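NADP-dependent 2-hydroxyacid dehydrogenase (Rhizobium etli, PDB 4XCV) probably catalyses the NADP(H)-dependent interconversion of 2-oxoacids and 2-hydroxyacids. Local coordinates at residues V107-Q110 / C111-L115; F294-V297 / E298-A302. All blocks are in the same frame, centred on the assembly; numbering follows the deposited sequence.

Contact 1. Residues V107-Q110 / C111-L115; sequences VVMQ and CLMHL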
loop_
_atom_site.group_PDB
_atom_site.type_symbol
_atom_site.label_atom_id
_atom_site.label_comp_id
_atom_site.label_asym_id
_atom_site.label_seq_id
_atom_site.Cartn_x
_atom_site.Cartn_y
_atom_site.Cartn_z
ATOM N N VAL A 107 1.227 -7.581 -1.087
ATOM C CA VAL A 107 -0.206 -7.821 -0.996
ATOM C C VAL A 107 -0.949 -6.525 -0.691
ATOM O O VAL A 107 -1.976 -6.241 -1.306
ATOM C CB VAL A 107 -0.509 -8.880 0.089
ATOM C CG1 VAL A 107 -2.002 -8.959 0.420
ATOM C CG2 VAL A 107 0.009 -10.251 -0.318
ATOM N N VAL A 108 -0.482 -5.776 0.299
ATOM C CA VAL A 108 -1.171 -4.537 0.659
ATOM C C VAL A 108 -1.137 -3.558 -0.515
ATOM O O VAL A 108 -2.146 -2.915 -0.831
ATOM C CB VAL A 108 -0.571 -3.921 1.929
ATOM C CG1 VAL A 108 -1.023 -2.483 2.134
ATOM C CG2 VAL A 108 -0.908 -4.804 3.111
ATOM N N MET A 109 0.019 -3.436 -1.203
ATOM C CA MET A 109 0.101 -2.532 -2.347
ATOM C C MET A 109 -0.882 -2.926 -3.422
ATOM O O MET A 109 -1.567 -2.059 -3.954
ATOM C CB MET A 109 1.532 -2.545 -2.915
ATOM C CG MET A 109 1.756 -1.500 -3.996
ATOM S SD MET A 109 3.440 -1.581 -4.636
ATOM C CE MET A 109 3.364 -3.132 -5.445
ATOM N N GLN A 110 -0.975 -4.212 -3.740
ATOM C CA GLN A 110 -1.898 -4.638 -4.778
ATOM C C GLN A 110 -3.324 -4.385 -4.383
ATOM O O GLN A 110 -4.133 -3.899 -5.166
ATOM C CB GLN A 110 -1.714 -6.112 -5.115
ATOM C CG GLN A 110 -0.320 -6.436 -5.681
ATOM C CD GLN A 110 -0.014 -5.830 -7.025
ATOM O OE1 GLN A 110 -0.849 -5.438 -7.799
ATOM N NE2 GLN A 110 1.320 -5.669 -7.281
ATOM N N CYS A 111 -3.687 -4.695 -3.147
ATOM C CA CYS A 111 -5.058 -4.410 -2.693
ATOM C C CYS A 111 -5.379 -2.940 -2.733
ATOM O O CYS A 111 -6.484 -2.566 -3.146
ATOM C CB CYS A 111 -5.288 -4.967 -1.268
ATOM S SG CYS A 111 -5.348 -6.780 -1.183
ATOM N N LEU A 112 -4.427 -2.098 -2.331
ATOM C CA LEU A 112 -4.644 -0.652 -2.417
ATOM C C LEU A 112 -4.755 -0.164 -3.862
ATOM O O LEU A 112 -5.615 0.678 -4.170
ATOM C CB LEU A 112 -3.574 0.120 -1.643
ATOM C CG LEU A 112 -3.563 -0.044 -0.144
ATOM C CD1 LEU A 112 -2.293 0.563 0.458
ATOM C CD2 LEU A 112 -4.783 0.618 0.494
ATOM N N MET A 113 -3.934 -0.697 -4.764
ATOM C CA MET A 113 -4.003 -0.255 -6.153
ATOM C C MET A 113 -5.351 -0.612 -6.765
ATOM O O MET A 113 -5.897 0.144 -7.582
ATOM C CB MET A 113 -2.830 -0.822 -6.977
ATOM C CG MET A 113 -1.516 -0.154 -6.642
ATOM S SD MET A 113 -0.142 -0.542 -7.726
ATOM C CE MET A 113 -0.152 -2.329 -7.651
ATOM N N HIS A 114 -5.914 -1.740 -6.403
ATOM C CA HIS A 114 -7.262 -2.093 -6.864
ATOM C C HIS A 114 -8.324 -1.258 -6.168
ATOM O O HIS A 114 -9.263 -0.773 -6.837
ATOM C CB HIS A 114 -7.527 -3.573 -6.679
ATOM C CG HIS A 114 -6.842 -4.379 -7.718
ATOM N ND1 HIS A 114 -7.264 -4.404 -9.029
ATOM C CD2 HIS A 114 -5.719 -5.113 -7.652
ATOM C CE1 HIS A 114 -6.429 -5.171 -9.716
ATOM N NE2 HIS A 114 -5.492 -5.617 -8.906
ATOM N N LEU A 115 -8.186 -1.021 -4.882
ATOM C CA LEU A 115 -9.146 -0.199 -4.161
ATOM C C LEU A 115 -9.203 1.209 -4.743
ATOM O O LEU A 115 -10.312 1.777 -4.907
ATOM C CB LEU A 115 -8.739 -0.097 -2.686
ATOM C CG LEU A 115 -9.660 0.728 -1.799
ATOM C CD1 LEU A 115 -10.982 0.064 -1.525
ATOM C CD2 LEU A 115 -8.968 1.070 -0.481
#
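The carbonyls of Val107 to Gln110 accept hydrogen bonds from the amides of Cys111 to His114 in four consecutive i to i+4 pairs of one alpha helix, Met113 N lying 2.8 Å from Met109 O and His114 N 3.1 Å from Gln110 O. On one flank Val108 and Leu112 run alongside each other, with Val108 CG1 3.7 Å from Leu112 CD1; CG1 stands anti to the backbone N (chi1 166°), which puts it beside its own carbonyl. Met113 turns back at its last torsion (chi3 -54°), and its methyl CE rests against the amide end of Gln110, 3.2 Å from Gln110 OE1. The helix, 100-116, belongs to the Rossmann-type coenzyme domain: Cys111 packs on Ile196, Val198 and Ile231 of the parallel sheet, and Val108 on Leu159 of helix 150-162. The Met109 and Met113 side of the helix faces the second subunit, where Met109 meets Leu112 and Met113 meets its own counterpart. On the sheet side, Gln110 OE1 and His114 NE2 each hydrogen-bond Ser257 OG, which ties two residues one turn apart to a single hydroxyl. The imidazole edge of His114 also approaches the backbone, with His114 CD2 3.2 Å from Gln110 O.

Contact 2. Residues F294-V297 / E298-A302; sequences FRHV and EMQIA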
loop_
_atom_site.group_PDB
_atom_site.type_symbol
_atom_site.label_atom_id
_atom_site.label_comp_id
_atom_site.label_asym_id
_atom_site.label_seq_id
_atom_site.Cartn_x
_atom_site.Cartn_y
_atom_site.Cartn_z
ATOM N N PHE A 294 20.958 -20.058 3.219
ATOM C CA PHE A 294 22.055 -20.704 3.908
ATOM C C PHE A 294 22.054 -20.340 5.368
ATOM O O PHE A 294 22.273 -21.199 6.193
ATOM C CB PHE A 294 23.375 -20.368 3.187
ATOM C CG PHE A 294 23.381 -20.916 1.820
ATOM C CD1 PHE A 294 23.760 -22.216 1.627
ATOM C CD2 PHE A 294 22.842 -20.215 0.751
ATOM C CE1 PHE A 294 23.669 -22.805 0.402
ATOM C CE2 PHE A 294 22.742 -20.808 -0.487
ATOM C CZ PHE A 294 23.184 -22.111 -0.644
ATOM N N ARG A 295 21.754 -19.096 5.714
ATOM C CA ARG A 295 21.608 -18.770 7.118
ATOM C C ARG A 295 20.501 -19.580 7.806
ATOM O O ARG A 295 20.652 -20.041 8.943
ATOM C CB ARG A 295 21.316 -17.276 7.302
ATOM C CG ARG A 295 22.399 -16.334 6.854
ATOM C CD ARG A 295 23.741 -16.566 7.517
ATOM N NE ARG A 295 24.535 -17.581 6.812
ATOM C CZ ARG A 295 25.177 -17.416 5.664
ATOM N NH1 ARG A 295 25.887 -18.434 5.152
ATOM N NH2 ARG A 295 25.159 -16.237 5.019
ATOM N N HIS A 296 19.405 -19.775 7.084
ATOM C CA HIS A 296 18.279 -20.589 7.601
ATOM C C HIS A 296 18.688 -22.043 7.859
ATOM O O HIS A 296 18.394 -22.631 8.908
ATOM C CB HIS A 296 17.120 -20.477 6.573
ATOM C CG HIS A 296 16.203 -21.653 6.535
ATOM N ND1 HIS A 296 15.186 -21.853 7.432
ATOM C CD2 HIS A 296 16.150 -22.692 5.663
ATOM C CE1 HIS A 296 14.535 -22.961 7.113
ATOM N NE2 HIS A 296 15.120 -23.500 6.057
ATOM N N VAL A 297 19.387 -22.637 6.896
ATOM C CA VAL A 297 19.785 -24.022 7.028
ATOM C C VAL A 297 20.770 -24.175 8.194
ATOM O O VAL A 297 20.684 -25.092 9.029
ATOM C CB VAL A 297 20.381 -24.610 5.728
ATOM C CG1 VAL A 297 20.923 -25.979 6.008
ATOM C CG2 VAL A 297 19.326 -24.645 4.630
ATOM N N GLU A 298 21.742 -23.257 8.248
ATOM C CA GLU A 298 22.726 -23.266 9.338
ATOM C C GLU A 298 22.049 -23.186 10.727
ATOM O O GLU A 298 22.458 -23.897 11.644
ATOM C CB GLU A 298 23.701 -22.106 9.151
ATOM C CG GLU A 298 24.651 -22.274 7.973
ATOM C CD GLU A 298 25.284 -20.944 7.588
ATOM O OE1 GLU A 298 25.020 -19.897 8.272
ATOM O OE2 GLU A 298 26.065 -20.909 6.606
ATOM N N MET A 299 21.059 -22.339 10.844
ATOM C CA MET A 299 20.339 -22.166 12.106
ATOM C C MET A 299 19.608 -23.431 12.476
ATOM O O MET A 299 19.580 -23.815 13.646
ATOM C CB MET A 299 19.347 -21.018 12.019
ATOM C CG MET A 299 18.302 -21.015 13.105
ATOM S SD MET A 299 17.450 -19.449 13.062
ATOM C CE MET A 299 17.516 -19.035 11.391
ATOM N N GLN A 300 18.956 -24.074 11.495
ATOM C CA GLN A 300 18.245 -25.320 11.807
ATOM C C GLN A 300 19.167 -26.449 12.178
ATOM O O GLN A 300 18.859 -27.273 13.038
ATOM C CB GLN A 300 17.281 -25.697 10.668
ATOM C CG GLN A 300 16.183 -24.658 10.468
ATOM C CD GLN A 300 15.284 -24.497 11.673
ATOM O OE1 GLN A 300 14.966 -25.462 12.359
ATOM N NE2 GLN A 300 14.920 -23.279 11.973
ATOM N N ILE A 301 20.332 -26.502 11.518
ATOM C CA ILE A 301 21.361 -27.493 11.903
ATOM C C ILE A 301 21.782 -27.237 13.340
ATOM O O ILE A 301 21.940 -28.226 14.095
ATOM C CB ILE A 301 22.548 -27.415 10.924
ATOM C CG1 ILE A 301 22.156 -28.032 9.603
ATOM C CG2 ILE A 301 23.777 -28.151 11.485
ATOM C CD1 ILE A 301 23.174 -27.827 8.475
ATOM N N ALA A 302 21.992 -25.963 13.710
ATOM C CA ALA A 302 22.420 -25.664 15.093
ATOM C C ALA A 302 21.361 -26.154 16.077
ATOM O O ALA A 302 21.705 -26.774 17.081
ATOM C CB ALA A 302 22.674 -24.182 15.271
HETATM O O HOH W 1 15.312 -20.884 10.311
#
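From Phe294 to Val297 each carbonyl accepts a hydrogen bond from the amide four residues on, Glu298 N lying 3.0 Å from Phe294 O and Ile301 N 2.9 Å from Val297 O. The segments are successive turns of alpha helix 292-305, which packs against the parallel sheet of the domain that begins the chain: Val297 lies on Leu52 and Phe71, and Ile301 on Tyr50 and Phe71. Arg295 and Glu298 form an i to i+3 salt bridge on the flank. Bends at chi2 and chi3 (-57° and 86°) bring the guanidinium side-on to the carboxylate: Arg295 NE bonds Glu298 OE1 at 2.8 Å and Arg295 NH1 bonds Glu298 OE2 at 2.9 Å. Both acceptors lie close to the guanidinium plane, yet the carboxylate is turned 29° from it. Phe27 N also bonds Glu298 OE2, and the three bonds together restrict rotation of the carboxylate. On the sheet-facing side Val297 CG1 packs against Ile301 CD1 at 3.8 Å. The His296 ring, which meets that of Phe94, is joined to Gln300 through solvent, while Gln300 OE1 accepts from Gln311 N. The bridging water lies 3.0 Å from His296 ND1 and accepts a hydrogen bond from Gln300 NE2 at 2.9 Å.

The two contacts illustrate how neighbours three and four residues apart on a helix serve different surroundings. Contact 1 lies in the coenzyme domain and reaches the second subunit; contact 2 lies in the other domain, where no other chain of the assembly touches it. Their centres are 34 Å apart, on opposite sides of the chain's centre, and their nearest atoms are about 21 Å apart, so neither bears on the other directly. The NADPH sits between them: the side chain of Val107 comes within about 9 Å of it and that of His296 within about 11 Å. Both helices thus stand near the coenzyme without these two side chains touching it.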